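Long-range contact in ORF14 (Streptomyces clavuligerus, PDB 2WPX), which binds acetyl-CoA as a tandem GNAT-fold protein of clavulanic acid biosynthesis and probably acts as an acyltransferase: residues 68-76 with 87-96. Numbering follows the deposited sequence.
Sequences GRVVGALRL and VDQLLVHPGR. With ACO (acetyl coenzyme *a), chain C.
The antiparallel β hairpin of the acetyl-CoA-binding GNAT domain pairs Ala-73 with Leu-91 through two backbone hydrogen bonds, Ala-73 N to Leu-91 O (3.0 Å) and Leu-91 N to Ala-73 O (3.1 Å). At one end His-93 N donates almost straight (176°) to Val-71 O at 2.9 Å, from above the carbonyl plane. At the other, a classic β bulge sets Asp-88 and Gln-89 against Arg-75, whose O accepts hydrogen bonds from both, from Asp-88 N at 2.8 Å and, at a longer distance, from Gln-89 N. Strand 84-92 is the GNAT strand whose far edge receives the pantetheine arm: Leu-90 O accepts ACO N4P and Val-92 N donates to ACO O9P, both at 2.9 Å, so the cofactor extends the pairing like a further strand. Leu-74, which also packs against helix 101-115, brings CD1 to 4.2 Å from Leu-90 CD1, and on the same face Leu-76 CD2 touches Val-87 CG2. On the face of Ala-73, the pairing sets Gln-89 CB 3.6 Å from Arg-75 CG, and with CG anti to N (chi1 180°) the Gln-89 chain runs on past Ala-73 CB; the Arg-75 guanidinium continues to Asp-61, a salt bridge, and Ser-49. Arg-69, bent at chi2 and chi3, reaches His-93 CE1 with NH2, its guanidinium plane 66° from the ring.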
ATOM      1  N   GLY A  68      -0.999  30.108 -10.831  1.00 23.59           N
ATOM      2  CA  GLY A  68      -1.732  29.299 -11.780  1.00 24.24           C
ATOM      3  C   GLY A  68      -1.197  27.905 -12.043  1.00 24.21           C
ATOM      4  O   GLY A  68      -1.812  27.161 -12.816  1.00 25.10           O
ATOM      5  N   ARG A  69      -0.081  27.511 -11.422  1.00 22.97           N
ATOM      6  CA  ARG A  69       0.356  26.103 -11.576  1.00 21.52           C
ATOM      7  C   ARG A  69       0.367  25.336 -10.271  1.00 19.76           C
ATOM      8  O   ARG A  69       0.574  25.892  -9.185  1.00 19.61           O
ATOM      9  CB  ARG A  69       1.724  25.947 -12.268  1.00 22.70           C
ATOM     10  CG  ARG A  69       2.705  27.082 -12.011  1.00 22.70           C
ATOM     11  CD  ARG A  69       3.733  26.839 -10.903  1.00 23.13           C
ATOM     12  NE  ARG A  69       4.731  25.838 -11.255  1.00 20.40           N
ATOM     13  CZ  ARG A  69       6.007  25.780 -10.833  1.00 16.74           C
ATOM     14  NH1 ARG A  69       6.592  26.696 -10.062  1.00  9.65           N
ATOM     15  NH2 ARG A  69       6.706  24.739 -11.252  1.00 17.95           N
ATOM     16  N   VAL A  70       0.117  24.045 -10.405  1.00 18.80           N
ATOM     17  CA  VAL A  70       0.085  23.142  -9.260  1.00 16.94           C
ATOM     18  C   VAL A  70       1.480  23.076  -8.681  1.00 16.91           C
ATOM     19  O   VAL A  70       2.445  22.808  -9.406  1.00 16.48           O
ATOM     20  CB  VAL A  70      -0.347  21.758  -9.692  1.00 15.23           C
ATOM     21  CG1 VAL A  70      -0.240  20.791  -8.554  1.00 15.54           C
ATOM     22  CG2 VAL A  70      -1.765  21.815 -10.188  1.00 16.80           C
ATOM     23  N   VAL A  71       1.596  23.315  -7.384  1.00 15.83           N
ATOM     24  CA  VAL A  71       2.871  23.168  -6.768  1.00 16.71           C
ATOM     25  C   VAL A  71       2.786  22.232  -5.588  1.00 16.90           C
ATOM     26  O   VAL A  71       3.783  22.041  -4.865  1.00 19.35           O
ATOM     27  CB  VAL A  71       3.463  24.549  -6.361  1.00 17.55           C
ATOM     28  CG1 VAL A  71       3.857  25.318  -7.625  1.00 16.88           C
ATOM     29  CG2 VAL A  71       2.476  25.333  -5.530  1.00 17.80           C
ATOM     30  N   GLY A  72       1.623  21.614  -5.381  1.00 16.53           N
ATOM     31  CA  GLY A  72       1.505  20.601  -4.320  1.00 15.21           C
ATOM     32  C   GLY A  72       0.129  19.981  -4.310  1.00 15.18           C
ATOM     33  O   GLY A  72      -0.762  20.399  -5.042  1.00 15.18           O
ATOM     34  N   ALA A  73      -0.051  18.971  -3.476  1.00 14.79           N
ATOM     35  CA  ALA A  73      -1.273  18.190  -3.516  1.00 13.68           C
ATOM     36  C   ALA A  73      -1.502  17.661  -2.125  1.00 13.33           C
ATOM     37  O   ALA A  73      -0.566  17.328  -1.437  1.00 12.95           O
ATOM     38  CB  ALA A  73      -1.114  17.051  -4.490  1.00 12.98           C
ATOM     39  N   LEU A  74      -2.751  17.624  -1.710  1.00 13.05           N
ATOM     40  CA  LEU A  74      -3.114  16.996  -0.448  1.00 13.36           C
ATOM     41  C   LEU A  74      -4.241  16.002  -0.665  1.00 12.53           C
ATOM     42  O   LEU A  74      -5.230  16.368  -1.221  1.00 13.80           O
ATOM     43  CB  LEU A  74      -3.638  18.068   0.510  1.00 13.39           C
ATOM     44  CG  LEU A  74      -4.336  17.609   1.792  1.00 12.37           C
ATOM     45  CD1 LEU A  74      -3.325  17.058   2.782  1.00 10.81           C
ATOM     46  CD2 LEU A  74      -5.143  18.787   2.398  1.00  9.35           C
ATOM     47  N   ARG A  75      -4.126  14.775  -0.196  1.00 12.39           N
ATOM     48  CA  ARG A  75      -5.223  13.824  -0.376  1.00 12.33           C
ATOM     49  C   ARG A  75      -5.564  13.226   0.974  1.00 12.91           C
ATOM     50  O   ARG A  75      -4.687  12.699   1.655  1.00 14.53           O
ATOM     51  CB  ARG A  75      -4.817  12.703  -1.350  1.00 12.56           C
ATOM     52  CG  ARG A  75      -4.321  13.196  -2.754  1.00 11.64           C
ATOM     53  CD  ARG A  75      -4.455  12.054  -3.857  1.00 14.37           C
ATOM     54  NE  ARG A  75      -5.833  11.528  -4.002  1.00 13.04           N
ATOM     55  CZ  ARG A  75      -6.111  10.390  -4.626  1.00 15.33           C
ATOM     56  NH1 ARG A  75      -5.120   9.695  -5.176  1.00 15.64           N
ATOM     57  NH2 ARG A  75      -7.358   9.946  -4.705  1.00 14.97           N
ATOM     58  N   LEU A  76      -6.834  13.311   1.364  1.00 13.15           N
ATOM     59  CA  LEU A  76      -7.303  12.657   2.565  1.00 13.73           C
ATOM     60  C   LEU A  76      -8.159  11.480   2.252  1.00 14.31           C
ATOM     61  O   LEU A  76      -8.947  11.517   1.313  1.00 14.92           O
ATOM     62  CB  LEU A  76      -8.158  13.594   3.399  1.00 13.10           C
ATOM     63  CG  LEU A  76      -7.392  14.684   4.126  1.00 14.81           C
ATOM     64  CD1 LEU A  76      -8.272  15.179   5.241  1.00 15.30           C
ATOM     65  CD2 LEU A  76      -6.012  14.224   4.629  1.00 13.32           C
ATOM     66  N   VAL A  87      -3.861  10.846   5.877  1.00 13.84           N
ATOM     67  CA  VAL A  87      -3.204  11.584   4.815  1.00 14.26           C
ATOM     68  C   VAL A  87      -2.656  10.653   3.778  1.00 15.55           C
ATOM     69  O   VAL A  87      -1.630  10.067   3.988  1.00 16.54           O
ATOM     70  CB  VAL A  87      -2.090  12.520   5.350  1.00 13.73           C
ATOM     71  CG1 VAL A  87      -1.439  13.276   4.200  1.00 13.69           C
ATOM     72  CG2 VAL A  87      -2.711  13.508   6.340  1.00 10.76           C
ATOM     73  N   ASP A  88      -3.341  10.500   2.644  1.00 16.63           N
ATOM     74  CA  ASP A  88      -2.861   9.531   1.677  1.00 18.23           C
ATOM     75  C   ASP A  88      -1.813  10.169   0.785  1.00 17.62           C
ATOM     76  O   ASP A  88      -1.056   9.462   0.139  1.00 18.21           O
ATOM     77  CB  ASP A  88      -3.986   8.990   0.835  1.00 20.04           C
ATOM     78  CG  ASP A  88      -4.596   7.739   1.423  1.00 26.85           C
ATOM     79  OD1 ASP A  88      -5.616   7.301   0.856  1.00 33.73           O
ATOM     80  OD2 ASP A  88      -4.051   7.142   2.399  1.00 29.98           O
ATOM     81  N   GLN A  89      -1.772  11.503   0.773  1.00 15.31           N
ATOM     82  CA  GLN A  89      -0.783  12.226   0.024  1.00 15.91           C
ATOM     83  C   GLN A  89      -0.622  13.636   0.536  1.00 15.14           C
ATOM     84  O   GLN A  89      -1.608  14.371   0.662  1.00 15.91           O
ATOM     85  CB  GLN A  89      -1.067  12.232  -1.505  1.00 16.83           C
ATOM     86  CG  GLN A  89      -0.023  13.002  -2.316  1.00 14.68           C
ATOM     87  CD  GLN A  89      -0.357  13.077  -3.818  1.00 16.96           C
ATOM     88  OE1 GLN A  89       0.298  12.436  -4.662  1.00 20.31           O
ATOM     89  NE2 GLN A  89      -1.381  13.833  -4.154  1.00 15.74           N
ATOM     90  N   LEU A  90       0.619  14.016   0.821  1.00 14.58           N
ATOM     91  CA  LEU A  90       0.950  15.414   1.060  1.00 13.50           C
ATOM     92  C   LEU A  90       2.298  15.681   0.368  1.00 14.05           C
ATOM     93  O   LEU A  90       3.347  15.311   0.877  1.00 14.66           O
ATOM     94  CB  LEU A  90       1.019  15.712   2.584  1.00 13.07           C
ATOM     95  CG  LEU A  90       1.016  17.195   2.978  1.00 13.73           C
ATOM     96  CD1 LEU A  90       0.531  17.398   4.394  1.00 13.18           C
ATOM     97  CD2 LEU A  90       2.431  17.886   2.754  1.00  7.43           C
ATOM     98  N   LEU A  91       2.275  16.356  -0.772  1.00 13.92           N
ATOM     99  CA  LEU A  91       3.432  16.430  -1.654  1.00 14.29           C
ATOM    100  C   LEU A  91       3.690  17.886  -2.146  1.00 14.48           C
ATOM    101  O   LEU A  91       2.762  18.615  -2.535  1.00 15.52           O
ATOM    102  CB  LEU A  91       3.191  15.485  -2.844  1.00 14.29           C
ATOM    103  CG  LEU A  91       4.260  15.199  -3.911  1.00 17.06           C
ATOM    104  CD1 LEU A  91       3.832  14.150  -4.879  1.00 18.93           C
ATOM    105  CD2 LEU A  91       4.463  16.439  -4.709  1.00 22.74           C
ATOM    106  N   VAL A  92       4.940  18.321  -2.091  1.00 13.96           N
ATOM    107  CA  VAL A  92       5.286  19.680  -2.484  1.00 13.63           C
ATOM    108  C   VAL A  92       6.308  19.534  -3.617  1.00 14.08           C
ATOM    109  O   VAL A  92       7.194  18.668  -3.553  1.00 13.93           O
ATOM    110  CB  VAL A  92       5.814  20.469  -1.254  1.00 13.90           C
ATOM    111  CG1 VAL A  92       6.433  21.803  -1.627  1.00 13.70           C
ATOM    112  CG2 VAL A  92       4.695  20.730  -0.259  1.00 11.65           C
ATOM    113  N   HIS A  93       6.097  20.282  -4.691  1.00 13.94           N
ATOM    114  CA  HIS A  93       6.991  20.285  -5.851  1.00 15.08           C
ATOM    115  C   HIS A  93       8.441  20.484  -5.369  1.00 15.77           C
ATOM    116  O   HIS A  93       8.752  21.456  -4.648  1.00 16.90           O
ATOM    117  CB  HIS A  93       6.533  21.392  -6.842  1.00 15.37           C
ATOM    118  CG  HIS A  93       7.386  21.540  -8.086  1.00 16.45           C
ATOM    119  ND1 HIS A  93       6.836  21.592  -9.362  1.00 17.58           N
ATOM    120  CD2 HIS A  93       8.721  21.748  -8.248  1.00 13.80           C
ATOM    121  CE1 HIS A  93       7.801  21.755 -10.255  1.00 16.27           C
ATOM    122  NE2 HIS A  93       8.952  21.863  -9.602  1.00 16.09           N
ATOM    123  N   PRO A  94       9.337  19.572  -5.774  1.00 16.30           N
ATOM    124  CA  PRO A  94      10.738  19.482  -5.363  1.00 17.56           C
ATOM    125  C   PRO A  94      11.465  20.775  -5.552  1.00 18.18           C
ATOM    126  O   PRO A  94      12.490  20.978  -4.883  1.00 20.44           O
ATOM    127  CB  PRO A  94      11.366  18.449  -6.322  1.00 17.39           C
ATOM    128  CG  PRO A  94      10.328  18.137  -7.322  1.00 18.61           C
ATOM    129  CD  PRO A  94       8.985  18.504  -6.717  1.00 17.76           C
ATOM    130  N   GLY A  95      10.948  21.623  -6.444  1.00 18.30           N
ATOM    131  CA  GLY A  95      11.540  22.919  -6.759  1.00 17.42           C
ATOM    132  C   GLY A  95      11.031  24.015  -5.871  1.00 16.85           C
ATOM    133  O   GLY A  95      11.628  25.090  -5.842  1.00 16.78           O
ATOM    134  N   ARG A  96       9.972  23.742  -5.087  1.00 15.93           N
ATOM    135  CA  ARG A  96       9.348  24.813  -4.251  1.00 16.26           C
ATOM    136  C   ARG A  96       9.273  24.462  -2.780  1.00 16.17           C
ATOM    137  O   ARG A  96       8.342  24.901  -2.074  1.00 15.24           O
ATOM    138  CB  ARG A  96       7.927  25.165  -4.763  1.00 15.91           C
ATOM    139  CG  ARG A  96       7.860  25.393  -6.280  1.00 17.24           C
ATOM    140  CD  ARG A  96       7.778  26.878  -6.624  1.00 23.90           C
ATOM    141  NE  ARG A  96       8.931  27.642  -6.196  1.00 23.04           N
ATOM    142  CZ  ARG A  96       8.896  28.775  -5.498  1.00 22.74           C
ATOM    143  NH1 ARG A  96       7.759  29.336  -5.153  1.00 24.85           N
ATOM    144  NH2 ARG A  96      10.031  29.379  -5.186  1.00 22.94           N
TER
HETATM  145  N1A ACO C 401      14.850  18.762   6.432  1.00 22.95           N
HETATM  146  C2A ACO C 401      14.721  19.214   7.671  1.00 20.66           C
HETATM  147  N3A ACO C 401      13.631  19.857   8.131  1.00 19.60           N
HETATM  148  C4A ACO C 401      12.584  20.038   7.325  1.00 18.52           C
HETATM  149  C5A ACO C 401      12.683  19.563   6.028  1.00 19.25           C
HETATM  150  C6A ACO C 401      13.830  18.922   5.583  1.00 21.10           C
HETATM  151  N6A ACO C 401      13.900  18.469   4.334  1.00 20.12           N
HETATM  152  N7A ACO C 401      11.550  19.867   5.401  1.00 18.08           N
HETATM  153  C8A ACO C 401      10.746  20.457   6.281  1.00 15.12           C
HETATM  154  N9A ACO C 401      11.367  20.570   7.434  1.00 18.25           N
HETATM  155  C1B ACO C 401      10.691  21.217   8.578  1.00 21.89           C
HETATM  156  C2B ACO C 401      11.235  22.582   9.004  1.00 22.39           C
HETATM  157  O2B ACO C 401      10.803  22.821  10.338  1.00 22.87           O
HETATM  158  C3B ACO C 401      10.467  23.482   8.099  1.00 21.81           C
HETATM  159  O3B ACO C 401      10.220  24.750   8.673  1.00 28.74           O
HETATM  160  P3B ACO C 401      11.224  25.935   8.292  1.00 32.73           P
HETATM  161  O7A ACO C 401      10.894  27.437   8.843  1.00 35.84           O
HETATM  162  O8A ACO C 401      12.674  25.472   8.007  1.00 26.86           O
HETATM  163  O9A ACO C 401      11.739  25.714   9.688  1.00 34.76           O
HETATM  164  C4B ACO C 401       9.056  22.872   8.104  1.00 23.01           C
HETATM  165  O4B ACO C 401       9.247  21.443   8.258  1.00 19.79           O
HETATM  166  C5B ACO C 401       8.978  23.481   6.685  1.00 21.82           C
HETATM  167  O5B ACO C 401       7.978  22.986   6.035  1.00 21.79           O
HETATM  168  P1A ACO C 401       7.526  23.618   4.732  1.00 19.44           P
HETATM  169  O1A ACO C 401       5.962  23.897   4.937  1.00 21.23           O
HETATM  170  O2A ACO C 401       8.336  24.766   4.142  1.00 20.19           O
HETATM  171  O3A ACO C 401       7.956  22.409   3.840  1.00 17.45           O
HETATM  172  P2A ACO C 401       7.723  21.800   2.416  1.00 17.66           P
HETATM  173  O4A ACO C 401       9.182  21.764   1.839  1.00 11.01           O
HETATM  174  O5A ACO C 401       6.839  22.563   1.499  1.00 17.88           O
HETATM  175  O6A ACO C 401       7.382  20.246   2.864  1.00 18.09           O
HETATM  176  CBP ACO C 401       7.707  17.840   2.691  1.00 24.94           C
HETATM  177  CCP ACO C 401       6.996  19.082   2.115  1.00 26.92           C
HETATM  178  CDP ACO C 401       8.278  18.727   3.784  1.00 24.34           C
HETATM  179  CEP ACO C 401       6.366  17.258   2.954  1.00 24.79           C
HETATM  180  CAP ACO C 401       8.411  17.695   1.317  1.00 21.93           C
HETATM  181  OAP ACO C 401       9.683  17.197   1.583  1.00 29.68           O
HETATM  182  C9P ACO C 401       7.718  16.625   0.443  1.00 17.22           C
HETATM  183  O9P ACO C 401       6.797  16.928  -0.304  1.00 13.82           O
HETATM  184  N8P ACO C 401       8.318  15.435   0.397  1.00 14.60           N
HETATM  185  C7P ACO C 401       7.774  14.300  -0.372  1.00 14.99           C
HETATM  186  C6P ACO C 401       6.406  14.025   0.238  1.00 15.52           C
HETATM  187  C5P ACO C 401       6.425  13.549   1.682  1.00 16.95           C
HETATM  188  O5P ACO C 401       7.294  12.813   2.123  1.00 18.75           O
HETATM  189  N4P ACO C 401       5.420  13.958   2.393  1.00 15.32           N
HETATM  190  C3P ACO C 401       5.201  13.424   3.721  1.00 22.45           C
HETATM  191  C2P ACO C 401       5.228  14.507   4.777  1.00 21.57           C
HETATM  192  S1P ACO C 401       4.922  13.547   6.278  1.00 22.43           S
HETATM  193  C   ACO C 401       3.328  14.069   6.605  1.00 21.60           C
HETATM  194  O   ACO C 401       2.686  14.604   5.699  1.00 19.97           O
HETATM  195  CH3 ACO C 401       2.822  13.877   8.035  1.00 21.11           C